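Local structure of probable zinc protease (Pseudomonas aeruginosa, 4NNZ) at residues D87-Y92 with S183-N188; R269-L274 with S309-S314; A281-R286 with A295-Y300. The protein is one subunit of a heterodimeric zinc protease of the peptidase M16 family and probably takes part in metal-dependent peptide-bond hydrolysis. All blocks are in the same frame, centred on the assembly; numbering follows the deposited sequence.

How the interactions relate
Interaction 1 lies in the half of the chain that carries the six-stranded sheet, and interactions 2 and 3 lie on the opposite side of the chain's centre, about 29 and 37 Å away between centres. Those two adjoin: strands 294-301 and 309-317 are neighbours in the five-stranded sheet, joined by probable backbone hydrogen bonds (Ser298 N to Ser314 O, Val312 N to Tyr300 O), helices 262-276 and 282-288 follow one another, and interaction 3 is nested inside the loop that interaction 2 closes. Interaction 1 is buried and polar, built on tyrosine hydroxyls and a water. Interaction 2 is buried and apolar; interaction 3, nearer the sheet edge, is apolar but only partly buried.

Interaction 1 of 3, residues D87-Y92 with S183-N188; sequences DYTAYY and SWYAPN
The hydroxyl of Tyr185 is gripped from the side of strand 89-96 by a second phenol and a water. Tyr185 OH lies 2.7 Å from Tyr91 OH, a hydrogen bond in which either group may be the donor. The two side chains come from opposite directions and each OH lies at the edge of the other ring, in its plane; the flanks just touch, Tyr91 CE1 to Tyr185 CE2 at 4.1 Å. Water 1, also in the plane of the Tyr185 ring, is 2.8 Å from Tyr185 OH and 2.6 Å from Thr89 OG1, bridging the two side chains. Thr89 OG1 is held as well by the carbonyl of Ile37. This OG1 stands beside the backbone N (chi1 -51°), which leaves Thr89 CG2 anti to that N and 3.5 Å from Tyr185 OH, the two side chains crossing at about a right angle. The Tyr185 ring stacks on Tyr35 of the adjacent strand 28-35, which probably limits its rotation. Tyr185 is the first residue to leave helix 174-184 and the centre of an inverse gamma turn. The arrangement is a buried tyrosine pair with a bridging water, joining the helix exit to the six-stranded sheet of the M16 fold.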
ATOM      1  N   ASP A  87      -8.513  -8.220   8.799  1.00 40.66           N
ATOM      2  CA  ASP A  87      -9.884  -7.814   8.775  1.00 37.13           C
ATOM      3  C   ASP A  87     -10.616  -7.661  10.076  1.00 36.79           C
ATOM      4  O   ASP A  87     -11.684  -7.132  10.073  1.00 39.72           O
ATOM      5  CB  ASP A  87     -10.672  -8.719   7.855  1.00 40.61           C
ATOM      6  CG  ASP A  87     -10.342  -8.493   6.425  1.00 41.55           C
ATOM      7  OD1 ASP A  87      -9.932  -7.392   6.105  1.00 42.32           O
ATOM      8  OD2 ASP A  87     -10.465  -9.397   5.623  1.00 36.85           O
ATOM      9  N   TYR A  88     -10.067  -8.107  11.176  1.00 35.46           N
ATOM     10  CA  TYR A  88     -10.799  -8.002  12.404  1.00 33.44           C
ATOM     11  C   TYR A  88      -9.980  -7.975  13.667  1.00 33.56           C
ATOM     12  O   TYR A  88      -8.832  -8.287  13.688  1.00 29.69           O
ATOM     13  CB  TYR A  88     -11.850  -9.092  12.478  1.00 31.75           C
ATOM     14  CG  TYR A  88     -11.288 -10.433  12.312  1.00 31.60           C
ATOM     15  CD1 TYR A  88     -10.702 -11.072  13.346  1.00 33.16           C
ATOM     16  CD2 TYR A  88     -11.296 -11.041  11.107  1.00 35.08           C
ATOM     17  CE1 TYR A  88     -10.157 -12.306  13.182  1.00 36.39           C
ATOM     18  CE2 TYR A  88     -10.769 -12.278  10.934  1.00 34.93           C
ATOM     19  CZ  TYR A  88     -10.208 -12.903  11.980  1.00 35.51           C
ATOM     20  OH  TYR A  88      -9.666 -14.114  11.815  1.00 39.93           O
ATOM     21  N   THR A  89     -10.625  -7.549  14.728  1.00 33.33           N
ATOM     22  CA  THR A  89     -10.105  -7.625  16.058  1.00 34.19           C
ATOM     23  C   THR A  89     -11.097  -8.280  16.956  1.00 35.50           C
ATOM     24  O   THR A  89     -12.188  -7.834  17.051  1.00 35.81           O
ATOM     25  CB  THR A  89      -9.920  -6.245  16.585  1.00 35.66           C
ATOM     26  OG1 THR A  89      -9.181  -5.520  15.623  1.00 37.56           O
ATOM     27  CG2 THR A  89      -9.195  -6.264  17.881  1.00 36.07           C
ATOM     28  N   ALA A  90     -10.709  -9.337  17.628  1.00 36.79           N
ATOM     29  CA  ALA A  90     -11.638 -10.061  18.456  1.00 36.34           C
ATOM     30  C   ALA A  90     -11.221 -10.261  19.888  1.00 37.34           C
ATOM     31  O   ALA A  90     -10.138 -10.635  20.154  1.00 36.61           O
ATOM     32  CB  ALA A  90     -11.957 -11.383  17.818  1.00 38.72           C
ATOM     33  N   TYR A  91     -12.133 -10.045  20.812  1.00 37.76           N
ATOM     34  CA  TYR A  91     -11.870 -10.319  22.195  1.00 37.03           C
ATOM     35  C   TYR A  91     -12.819 -11.389  22.658  1.00 39.14           C
ATOM     36  O   TYR A  91     -13.984 -11.287  22.452  1.00 40.79           O
ATOM     37  CB  TYR A  91     -12.054  -9.080  23.035  1.00 36.16           C
ATOM     38  CG  TYR A  91     -11.280  -7.874  22.617  1.00 34.47           C
ATOM     39  CD1 TYR A  91     -11.664  -7.128  21.550  1.00 35.57           C
ATOM     40  CD2 TYR A  91     -10.192  -7.465  23.319  1.00 35.08           C
ATOM     41  CE1 TYR A  91     -10.972  -6.018  21.181  1.00 34.43           C
ATOM     42  CE2 TYR A  91      -9.494  -6.353  22.956  1.00 37.11           C
ATOM     43  CZ  TYR A  91      -9.897  -5.639  21.885  1.00 36.72           C
ATOM     44  OH  TYR A  91      -9.212  -4.538  21.518  1.00 40.99           O
ATOM     45  N   TYR A  92     -12.305 -12.429  23.278  1.00 42.68           N
ATOM     46  CA  TYR A  92     -13.145 -13.496  23.732  1.00 50.80           C
ATOM     47  C   TYR A  92     -12.754 -13.996  25.081  1.00 51.06           C
ATOM     48  O   TYR A  92     -11.617 -13.967  25.444  1.00 50.81           O
ATOM     49  CB  TYR A  92     -13.075 -14.656  22.775  1.00 57.85           C
ATOM     50  CG  TYR A  92     -11.700 -15.202  22.639  1.00 65.87           C
ATOM     51  CD1 TYR A  92     -10.844 -14.701  21.705  1.00 76.07           C
ATOM     52  CD2 TYR A  92     -11.255 -16.208  23.449  1.00 73.72           C
ATOM     53  CE1 TYR A  92      -9.577 -15.196  21.568  1.00 85.45           C
ATOM     54  CE2 TYR A  92      -9.989 -16.715  23.324  1.00 81.70           C
ATOM     55  CZ  TYR A  92      -9.150 -16.208  22.382  1.00 86.01           C
ATOM     56  OH  TYR A  92      -7.872 -16.695  22.240  1.00 79.90           O
ATOM     57  N   SER A 183     -13.164   6.145  16.094  1.00 41.88           N
ATOM     58  CA  SER A 183     -13.692   5.869  14.797  1.00 44.43           C
ATOM     59  C   SER A 183     -14.302   4.521  14.627  1.00 46.62           C
ATOM     60  O   SER A 183     -15.286   4.394  13.982  1.00 49.48           O
ATOM     61  CB  SER A 183     -12.633   6.096  13.755  1.00 44.26           C
ATOM     62  OG  SER A 183     -11.850   7.178  14.129  1.00 47.63           O
ATOM     63  N   TRP A 184     -13.663   3.503  15.150  1.00 45.31           N
ATOM     64  CA  TRP A 184     -13.989   2.151  14.778  1.00 39.55           C
ATOM     65  C   TRP A 184     -14.539   1.249  15.836  1.00 41.35           C
ATOM     66  O   TRP A 184     -15.157   0.272  15.524  1.00 45.11           O
ATOM     67  CB  TRP A 184     -12.774   1.483  14.190  1.00 35.66           C
ATOM     68  CG  TRP A 184     -12.253   2.100  13.001  1.00 35.05           C
ATOM     69  CD1 TRP A 184     -11.110   2.758  12.894  1.00 35.41           C
ATOM     70  CD2 TRP A 184     -12.818   2.070  11.704  1.00 32.55           C
ATOM     71  NE1 TRP A 184     -10.919   3.169  11.630  1.00 33.76           N
ATOM     72  CE2 TRP A 184     -11.967   2.748  10.878  1.00 30.88           C
ATOM     73  CE3 TRP A 184     -13.974   1.541  11.170  1.00 36.28           C
ATOM     74  CZ2 TRP A 184     -12.216   2.912   9.566  1.00 33.94           C
ATOM     75  CZ3 TRP A 184     -14.214   1.712   9.876  1.00 34.73           C
ATOM     76  CH2 TRP A 184     -13.357   2.392   9.087  1.00 35.44           C
ATOM     77  N   TYR A 185     -14.270   1.541  17.084  1.00 43.89           N
ATOM     78  CA  TYR A 185     -14.763   0.703  18.137  1.00 44.57           C
ATOM     79  C   TYR A 185     -16.138   1.148  18.507  1.00 43.67           C
ATOM     80  O   TYR A 185     -16.335   1.823  19.472  1.00 53.81           O
ATOM     81  CB  TYR A 185     -13.835   0.768  19.324  1.00 47.67           C
ATOM     82  CG  TYR A 185     -12.773  -0.271  19.304  1.00 48.80           C
ATOM     83  CD1 TYR A 185     -11.877  -0.353  18.268  1.00 50.52           C
ATOM     84  CD2 TYR A 185     -12.660  -1.165  20.315  1.00 50.83           C
ATOM     85  CE1 TYR A 185     -10.905  -1.315  18.243  1.00 47.80           C
ATOM     86  CE2 TYR A 185     -11.689  -2.120  20.296  1.00 52.98           C
ATOM     87  CZ  TYR A 185     -10.824  -2.187  19.258  1.00 49.33           C
ATOM     88  OH  TYR A 185      -9.881  -3.139  19.266  1.00 48.43           O
ATOM     89  N   ALA A 186     -17.089   0.793  17.695  1.00 41.46           N
ATOM     90  CA  ALA A 186     -18.410   1.251  17.899  1.00 45.37           C
ATOM     91  C   ALA A 186     -19.372   0.102  17.757  1.00 47.88           C
ATOM     92  O   ALA A 186     -19.107  -0.838  17.055  1.00 43.36           O
ATOM     93  CB  ALA A 186     -18.728   2.333  16.919  1.00 43.64           C
ATOM     94  N   PRO A 187     -20.542   0.225  18.365  1.00 43.29           N
ATOM     95  CA  PRO A 187     -21.518  -0.848  18.444  1.00 40.73           C
ATOM     96  C   PRO A 187     -21.969  -1.279  17.098  1.00 41.54           C
ATOM     97  O   PRO A 187     -22.197  -2.427  16.883  1.00 44.26           O
ATOM     98  CB  PRO A 187     -22.661  -0.202  19.183  1.00 45.19           C
ATOM     99  CG  PRO A 187     -22.076   0.980  19.868  1.00 47.49           C
ATOM    100  CD  PRO A 187     -20.640   1.083  19.535  1.00 43.01           C
ATOM    101  N   ASN A 188     -22.047  -0.351  16.180  1.00 43.88           N
ATOM    102  CA  ASN A 188     -22.476  -0.665  14.857  1.00 40.18           C
ATOM    103  C   ASN A 188     -21.331  -1.175  14.022  1.00 41.76           C
ATOM    104  O   ASN A 188     -21.495  -1.478  12.874  1.00 44.68           O
ATOM    105  CB  ASN A 188     -23.173   0.507  14.210  1.00 41.25           C
ATOM    106  CG  ASN A 188     -22.426   1.800  14.367  1.00 40.67           C
ATOM    107  OD1 ASN A 188     -22.234   2.279  15.455  1.00 36.87           O
ATOM    108  ND2 ASN A 188     -22.038   2.377  13.267  1.00 37.87           N
TER
HETATM  109  O   HOH W   1      -8.477  -3.428  16.914  1.00 23.89           O

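Interaction 2 of 3, residues R269-L274 with S309-S314; sequences RLIGAL and SLFVLS
Phe311 reaches from strand 309-317 toward helix 262-276, and its CZ and CE2 make the contact. Phe311 CZ is 3.9 Å from both Ile271 CG2 and Gly272 CA. Both carbons meet the ring obliquely, whereas the backbone N of Gly272 sits at the ring edge, in its plane, 4.0 Å from Phe311 CE2. The side chains of Ile271 and Phe311 cross at about a right angle, and of the two branches of the isoleucine it is the methyl CG2 that faces the ring.

The torsions explain the meeting. Phe311 has CG anti to the backbone N (chi1 -172°), which extends the ring away from the strand toward the helix. In Ile271, CG1 stands beside the backbone N (chi1 -77°) and CG2 lies anti to it, which puts CG2, and not the CG1 arm, against Phe311 CZ. Gly272, the residue nearest Phe311 by backbone, meets the ring with main-chain atoms alone; Gly272 CA and Phe311 CA are 8.2 Å apart.

Leu313 CD1, from the same strand, lies at another part of the Phe311 ring edge, and Phe410 meets the ring edge-to-face. Leu270, pointing away from the strand, packs on Arg353 of helix 346-364 and Leu394 of helix 386-396, so helix 262-276 has the strand on one side and those helices on another. With no hydrogen bond or charge pair across it, the contact rests on van der Waals packing and burial of apolar surface.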
ATOM      1  N   ARG A 269     -10.558 -24.226  -2.679  1.00 39.59           N
ATOM      2  CA  ARG A 269     -10.344 -24.855  -1.407  1.00 39.99           C
ATOM      3  C   ARG A 269     -10.057 -26.314  -1.588  1.00 41.04           C
ATOM      4  O   ARG A 269      -9.166 -26.847  -0.991  1.00 42.33           O
ATOM      5  CB  ARG A 269     -11.571 -24.666  -0.548  1.00 40.52           C
ATOM      6  CG  ARG A 269     -12.094 -23.264  -0.635  1.00 41.95           C
ATOM      7  CD  ARG A 269     -13.344 -23.057   0.164  1.00 44.32           C
ATOM      8  NE  ARG A 269     -13.301 -23.698   1.455  1.00 44.22           N
ATOM      9  CZ  ARG A 269     -14.357 -23.887   2.216  1.00 46.29           C
ATOM     10  NH1 ARG A 269     -15.524 -23.491   1.818  1.00 50.47           N
ATOM     11  NH2 ARG A 269     -14.243 -24.466   3.373  1.00 48.02           N
ATOM     12  N   LEU A 270     -10.822 -26.936  -2.453  1.00 41.70           N
ATOM     13  CA  LEU A 270     -10.664 -28.308  -2.803  1.00 40.30           C
ATOM     14  C   LEU A 270      -9.318 -28.551  -3.456  1.00 42.62           C
ATOM     15  O   LEU A 270      -8.714 -29.559  -3.233  1.00 45.36           O
ATOM     16  CB  LEU A 270     -11.800 -28.739  -3.724  1.00 46.48           C
ATOM     17  CG  LEU A 270     -12.924 -29.658  -3.263  1.00 47.47           C
ATOM     18  CD1 LEU A 270     -12.401 -30.854  -2.529  1.00 49.75           C
ATOM     19  CD2 LEU A 270     -13.909 -28.941  -2.380  1.00 50.55           C
ATOM     20  N   ILE A 271      -8.841 -27.629  -4.263  1.00 40.34           N
ATOM     21  CA  ILE A 271      -7.549 -27.793  -4.894  1.00 40.73           C
ATOM     22  C   ILE A 271      -6.435 -27.834  -3.878  1.00 40.77           C
ATOM     23  O   ILE A 271      -5.502 -28.581  -4.034  1.00 42.90           O
ATOM     24  CB  ILE A 271      -7.290 -26.738  -5.989  1.00 40.62           C
ATOM     25  CG1 ILE A 271      -8.056 -27.076  -7.237  1.00 41.71           C
ATOM     26  CG2 ILE A 271      -5.846 -26.676  -6.410  1.00 39.10           C
ATOM     27  CD1 ILE A 271      -8.295 -25.889  -8.114  1.00 40.36           C
ATOM     28  N   GLY A 272      -6.532 -27.029  -2.843  1.00 38.42           N
ATOM     29  CA  GLY A 272      -5.529 -27.063  -1.826  1.00 39.22           C
ATOM     30  C   GLY A 272      -5.459 -28.391  -1.147  1.00 39.11           C
ATOM     31  O   GLY A 272      -4.420 -28.881  -0.870  1.00 36.35           O
ATOM     32  N   ALA A 273      -6.607 -28.953  -0.875  1.00 40.07           N
ATOM     33  CA  ALA A 273      -6.708 -30.236  -0.249  1.00 44.35           C
ATOM     34  C   ALA A 273      -6.139 -31.337  -1.106  1.00 42.72           C
ATOM     35  O   ALA A 273      -5.532 -32.243  -0.622  1.00 47.11           O
ATOM     36  CB  ALA A 273      -8.136 -30.507   0.139  1.00 44.30           C
ATOM     37  N   LEU A 274      -6.353 -31.245  -2.395  1.00 42.94           N
ATOM     38  CA  LEU A 274      -5.791 -32.178  -3.324  1.00 46.54           C
ATOM     39  C   LEU A 274      -4.285 -32.133  -3.352  1.00 46.16           C
ATOM     40  O   LEU A 274      -3.646 -33.110  -3.593  1.00 41.29           O
ATOM     41  CB  LEU A 274      -6.300 -31.896  -4.723  1.00 46.88           C
ATOM     42  CG  LEU A 274      -7.687 -32.339  -5.115  1.00 52.37           C
ATOM     43  CD1 LEU A 274      -8.105 -31.522  -6.305  1.00 55.84           C
ATOM     44  CD2 LEU A 274      -7.757 -33.818  -5.434  1.00 51.21           C
ATOM     45  N   SER A 309      -7.999 -12.699  -1.977  1.00 36.13           N
ATOM     46  CA  SER A 309      -7.183 -13.642  -1.288  1.00 35.23           C
ATOM     47  C   SER A 309      -6.033 -14.167  -2.109  1.00 34.07           C
ATOM     48  O   SER A 309      -5.829 -13.781  -3.209  1.00 30.84           O
ATOM     49  CB  SER A 309      -8.032 -14.785  -0.769  1.00 36.35           C
ATOM     50  OG  SER A 309      -7.282 -15.590   0.082  1.00 34.91           O
ATOM     51  N   LEU A 310      -5.277 -15.051  -1.500  1.00 34.66           N
ATOM     52  CA  LEU A 310      -4.069 -15.581  -2.048  1.00 34.34           C
ATOM     53  C   LEU A 310      -4.057 -17.079  -1.918  1.00 34.88           C
ATOM     54  O   LEU A 310      -4.380 -17.591  -0.891  1.00 32.26           O
ATOM     55  CB  LEU A 310      -2.930 -15.034  -1.236  1.00 35.41           C
ATOM     56  CG  LEU A 310      -1.929 -14.027  -1.739  1.00 40.36           C
ATOM     57  CD1 LEU A 310      -0.658 -14.202  -0.966  1.00 41.06           C
ATOM     58  CD2 LEU A 310      -1.637 -14.183  -3.209  1.00 44.66           C
ATOM     59  N   PHE A 311      -3.660 -17.774  -2.964  1.00 34.87           N
ATOM     60  CA  PHE A 311      -3.502 -19.201  -2.918  1.00 35.44           C
ATOM     61  C   PHE A 311      -2.040 -19.476  -2.835  1.00 34.51           C
ATOM     62  O   PHE A 311      -1.319 -19.148  -3.702  1.00 33.26           O
ATOM     63  CB  PHE A 311      -4.055 -19.849  -4.173  1.00 38.05           C
ATOM     64  CG  PHE A 311      -4.092 -21.341  -4.117  1.00 37.07           C
ATOM     65  CD1 PHE A 311      -2.977 -22.080  -4.372  1.00 36.49           C
ATOM     66  CD2 PHE A 311      -5.242 -21.993  -3.810  1.00 37.10           C
ATOM     67  CE1 PHE A 311      -3.009 -23.436  -4.317  1.00 36.89           C
ATOM     68  CE2 PHE A 311      -5.280 -23.353  -3.760  1.00 36.26           C
ATOM     69  CZ  PHE A 311      -4.165 -24.072  -4.011  1.00 35.01           C
ATOM     70  N   VAL A 312      -1.610 -20.095  -1.762  1.00 37.17           N
ATOM     71  CA  VAL A 312      -0.211 -20.149  -1.452  1.00 36.40           C
ATOM     72  C   VAL A 312       0.440 -21.507  -1.458  1.00 35.11           C
ATOM     73  O   VAL A 312      -0.092 -22.457  -1.016  1.00 36.22           O
ATOM     74  CB  VAL A 312       0.081 -19.436  -0.136  1.00 35.04           C
ATOM     75  CG1 VAL A 312       1.552 -19.424   0.143  1.00 36.47           C
ATOM     76  CG2 VAL A 312      -0.391 -18.021  -0.224  1.00 33.33           C
ATOM     77  N   LEU A 313       1.632 -21.560  -1.991  1.00 37.15           N
ATOM     78  CA  LEU A 313       2.397 -22.771  -2.034  1.00 38.78           C
ATOM     79  C   LEU A 313       3.723 -22.589  -1.333  1.00 41.28           C
ATOM     80  O   LEU A 313       4.358 -21.584  -1.452  1.00 41.60           O
ATOM     81  CB  LEU A 313       2.627 -23.177  -3.466  1.00 39.97           C
ATOM     82  CG  LEU A 313       1.495 -23.973  -4.061  1.00 40.93           C
ATOM     83  CD1 LEU A 313       0.627 -23.109  -4.929  1.00 41.84           C
ATOM     84  CD2 LEU A 313       2.032 -25.141  -4.835  1.00 42.53           C
ATOM     85  N   SER A 314       4.108 -23.578  -0.563  1.00 41.21           N
ATOM     86  CA  SER A 314       5.370 -23.562   0.116  1.00 41.06           C
ATOM     87  C   SER A 314       6.145 -24.856  -0.056  1.00 40.23           C
ATOM     88  O   SER A 314       5.634 -25.903   0.219  1.00 39.93           O
ATOM     89  CB  SER A 314       5.096 -23.346   1.566  1.00 40.08           C
ATOM     90  OG  SER A 314       5.923 -22.371   2.059  1.00 44.87           O
TER

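Interaction 3 of 3, residues A281-R286 with A295-Y300; sequences ARLASR and AGASTY
This is a small apolar helix-on-sheet contact in which the short helix 282-288 rests one leucine on strand 294-301, an outermost strand of the five-stranded sheet within the chain. Leu283 carries it. Leu283 CD1 lies 3.9 Å from Ala297 CB and, more loosely, 4.3 Å from Thr299 CG2. Ala297 and Thr299 are two apart on the strand, so both turn their side chains to the same face, toward the helix, while Ser298 between them points away. In Leu283 CG stands anti to the carbonyl carbon (chi1 -69°), and the extended second torsion (chi2 178°) sends CD1 out to the strand. The backbones come closest at the same place, with Leu283 CA 6.7 Å from Ala297 CA. Leu275 of helix 262-276 touches both Leu283 and Thr299, and Leu332 of helix 325-341 also packs on Leu283.

Away from the strand, Arg282 and Arg286 lie close together: Arg286 CZ is 4.0 Å above the plane of the Arg282 guanidinium and Arg282 CG 3.9 Å above that of Arg286, each offset toward the rim. Salt bridges of Arg282 to Glu348 and of Arg286 to Asp338 probably offset their mutual charge. The helix thus divides its chemistry: charged groups pair with neighbouring helices, and toward the sheet a leucine methyl makes dispersion contacts with a methyl of alanine and one of threonine, without any hydrogen bond between the two segments.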
ATOM      1  N   ALA A 281      -1.904 -37.183  -0.988  1.00 50.90           N
ATOM      2  CA  ALA A 281      -2.098 -35.941  -1.682  1.00 50.00           C
ATOM      3  C   ALA A 281      -0.954 -35.755  -2.649  1.00 48.77           C
ATOM      4  O   ALA A 281       0.089 -36.323  -2.481  1.00 43.50           O
ATOM      5  CB  ALA A 281      -2.147 -34.802  -0.712  1.00 48.04           C
ATOM      6  N   ARG A 282      -1.187 -34.956  -3.672  1.00 46.96           N
ATOM      7  CA  ARG A 282      -0.321 -34.904  -4.826  1.00 47.33           C
ATOM      8  C   ARG A 282       1.097 -34.478  -4.583  1.00 43.33           C
ATOM      9  O   ARG A 282       2.002 -35.084  -5.091  1.00 41.61           O
ATOM     10  CB  ARG A 282      -0.913 -33.963  -5.843  1.00 45.01           C
ATOM     11  CG  ARG A 282      -1.702 -34.647  -6.899  1.00 50.30           C
ATOM     12  CD  ARG A 282      -3.167 -34.347  -6.808  1.00 53.41           C
ATOM     13  NE  ARG A 282      -3.647 -33.991  -8.116  1.00 64.38           N
ATOM     14  CZ  ARG A 282      -4.059 -34.861  -9.010  1.00 66.06           C
ATOM     15  NH1 ARG A 282      -4.092 -36.136  -8.717  1.00 66.29           N
ATOM     16  NH2 ARG A 282      -4.467 -34.447 -10.177  1.00 66.26           N
ATOM     17  N   LEU A 283       1.286 -33.433  -3.821  1.00 41.61           N
ATOM     18  CA  LEU A 283       2.610 -32.956  -3.613  1.00 45.39           C
ATOM     19  C   LEU A 283       3.459 -33.960  -2.895  1.00 44.36           C
ATOM     20  O   LEU A 283       4.609 -34.112  -3.215  1.00 44.12           O
ATOM     21  CB  LEU A 283       2.591 -31.650  -2.855  1.00 48.25           C
ATOM     22  CG  LEU A 283       2.042 -30.456  -3.590  1.00 47.73           C
ATOM     23  CD1 LEU A 283       2.056 -29.255  -2.680  1.00 48.73           C
ATOM     24  CD2 LEU A 283       2.872 -30.221  -4.816  1.00 45.42           C
ATOM     25  N   ALA A 284       2.908 -34.611  -1.894  1.00 45.42           N
ATOM     26  CA  ALA A 284       3.684 -35.591  -1.183  1.00 46.64           C
ATOM     27  C   ALA A 284       4.065 -36.795  -2.006  1.00 43.00           C
ATOM     28  O   ALA A 284       5.205 -37.189  -2.034  1.00 42.03           O
ATOM     29  CB  ALA A 284       2.933 -36.034   0.050  1.00 43.60           C
ATOM     30  N   SER A 285       3.088 -37.408  -2.630  1.00 45.24           N
ATOM     31  CA  SER A 285       3.360 -38.572  -3.405  1.00 47.44           C
ATOM     32  C   SER A 285       4.227 -38.270  -4.575  1.00 50.28           C
ATOM     33  O   SER A 285       5.181 -38.955  -4.840  1.00 57.17           O
ATOM     34  CB  SER A 285       2.064 -39.072  -3.944  1.00 45.67           C
ATOM     35  OG  SER A 285       1.096 -38.116  -3.707  1.00 49.55           O
ATOM     36  N   ARG A 286       3.832 -37.284  -5.339  1.00 49.10           N
ATOM     37  CA  ARG A 286       4.597 -36.883  -6.475  1.00 47.04           C
ATOM     38  C   ARG A 286       5.938 -36.188  -6.290  1.00 52.89           C
ATOM     39  O   ARG A 286       6.851 -36.484  -7.012  1.00 55.55           O
ATOM     40  CB  ARG A 286       3.711 -36.149  -7.432  1.00 44.71           C
ATOM     41  CG  ARG A 286       2.462 -36.916  -7.706  1.00 47.61           C
ATOM     42  CD  ARG A 286       1.667 -36.266  -8.796  1.00 51.82           C
ATOM     43  NE  ARG A 286       0.471 -37.016  -9.068  1.00 57.20           N
ATOM     44  CZ  ARG A 286      -0.373 -36.749 -10.036  1.00 56.18           C
ATOM     45  NH1 ARG A 286      -0.151 -35.746 -10.837  1.00 55.78           N
ATOM     46  NH2 ARG A 286      -1.435 -37.497 -10.193  1.00 53.99           N
ATOM     47  N   ALA A 295      11.810 -31.369   0.141  1.00 52.75           N
ATOM     48  CA  ALA A 295      11.757 -31.857   1.499  1.00 55.84           C
ATOM     49  C   ALA A 295      10.374 -31.847   2.111  1.00 59.07           C
ATOM     50  O   ALA A 295       9.999 -32.740   2.830  1.00 56.08           O
ATOM     51  CB  ALA A 295      12.699 -31.055   2.360  1.00 59.51           C
ATOM     52  N   GLY A 296       9.656 -30.761   1.886  1.00 62.55           N
ATOM     53  CA  GLY A 296       8.287 -30.619   2.316  1.00 57.34           C
ATOM     54  C   GLY A 296       7.613 -29.606   1.444  1.00 50.01           C
ATOM     55  O   GLY A 296       8.263 -28.845   0.817  1.00 53.01           O
ATOM     56  N   ALA A 297       6.307 -29.643   1.370  1.00 45.65           N
ATOM     57  CA  ALA A 297       5.569 -28.692   0.603  1.00 43.16           C
ATOM     58  C   ALA A 297       4.186 -28.518   1.180  1.00 43.35           C
ATOM     59  O   ALA A 297       3.568 -29.459   1.575  1.00 48.57           O
ATOM     60  CB  ALA A 297       5.506 -29.136  -0.836  1.00 40.88           C
ATOM     61  N   SER A 298       3.700 -27.299   1.211  1.00 44.12           N
ATOM     62  CA  SER A 298       2.393 -27.021   1.750  1.00 43.51           C
ATOM     63  C   SER A 298       1.597 -26.033   0.942  1.00 44.48           C
ATOM     64  O   SER A 298       2.079 -25.480  -0.006  1.00 41.33           O
ATOM     65  CB  SER A 298       2.491 -26.547   3.162  1.00 44.61           C
ATOM     66  OG  SER A 298       3.360 -25.470   3.235  1.00 53.43           O
ATOM     67  N   THR A 299       0.348 -25.868   1.322  1.00 40.66           N
ATOM     68  CA  THR A 299      -0.522 -24.895   0.732  1.00 41.11           C
ATOM     69  C   THR A 299      -1.345 -24.230   1.801  1.00 41.82           C
ATOM     70  O   THR A 299      -1.654 -24.814   2.807  1.00 38.98           O
ATOM     71  CB  THR A 299      -1.478 -25.493  -0.307  1.00 43.82           C
ATOM     72  OG1 THR A 299      -2.513 -26.191   0.350  1.00 45.71           O
ATOM     73  CG2 THR A 299      -0.803 -26.418  -1.175  1.00 46.42           C
ATOM     74  N   TYR A 300      -1.656 -22.973   1.589  1.00 43.17           N
ATOM     75  CA  TYR A 300      -2.575 -22.293   2.433  1.00 48.57           C
ATOM     76  C   TYR A 300      -3.444 -21.401   1.583  1.00 46.55           C
ATOM     77  O   TYR A 300      -2.953 -20.740   0.737  1.00 52.65           O
ATOM     78  CB  TYR A 300      -1.791 -21.524   3.480  1.00 57.00           C
ATOM     79  CG  TYR A 300      -2.590 -20.581   4.332  1.00 72.72           C
ATOM     80  CD1 TYR A 300      -3.419 -21.035   5.325  1.00 74.19           C
ATOM     81  CD2 TYR A 300      -2.500 -19.224   4.139  1.00 84.46           C
ATOM     82  CE1 TYR A 300      -4.145 -20.161   6.100  1.00 81.63           C
ATOM     83  CE2 TYR A 300      -3.225 -18.347   4.903  1.00 87.45           C
ATOM     84  CZ  TYR A 300      -4.039 -18.813   5.887  1.00 88.87           C
ATOM     85  OH  TYR A 300      -4.734 -17.903   6.645  1.00 87.64           O
TER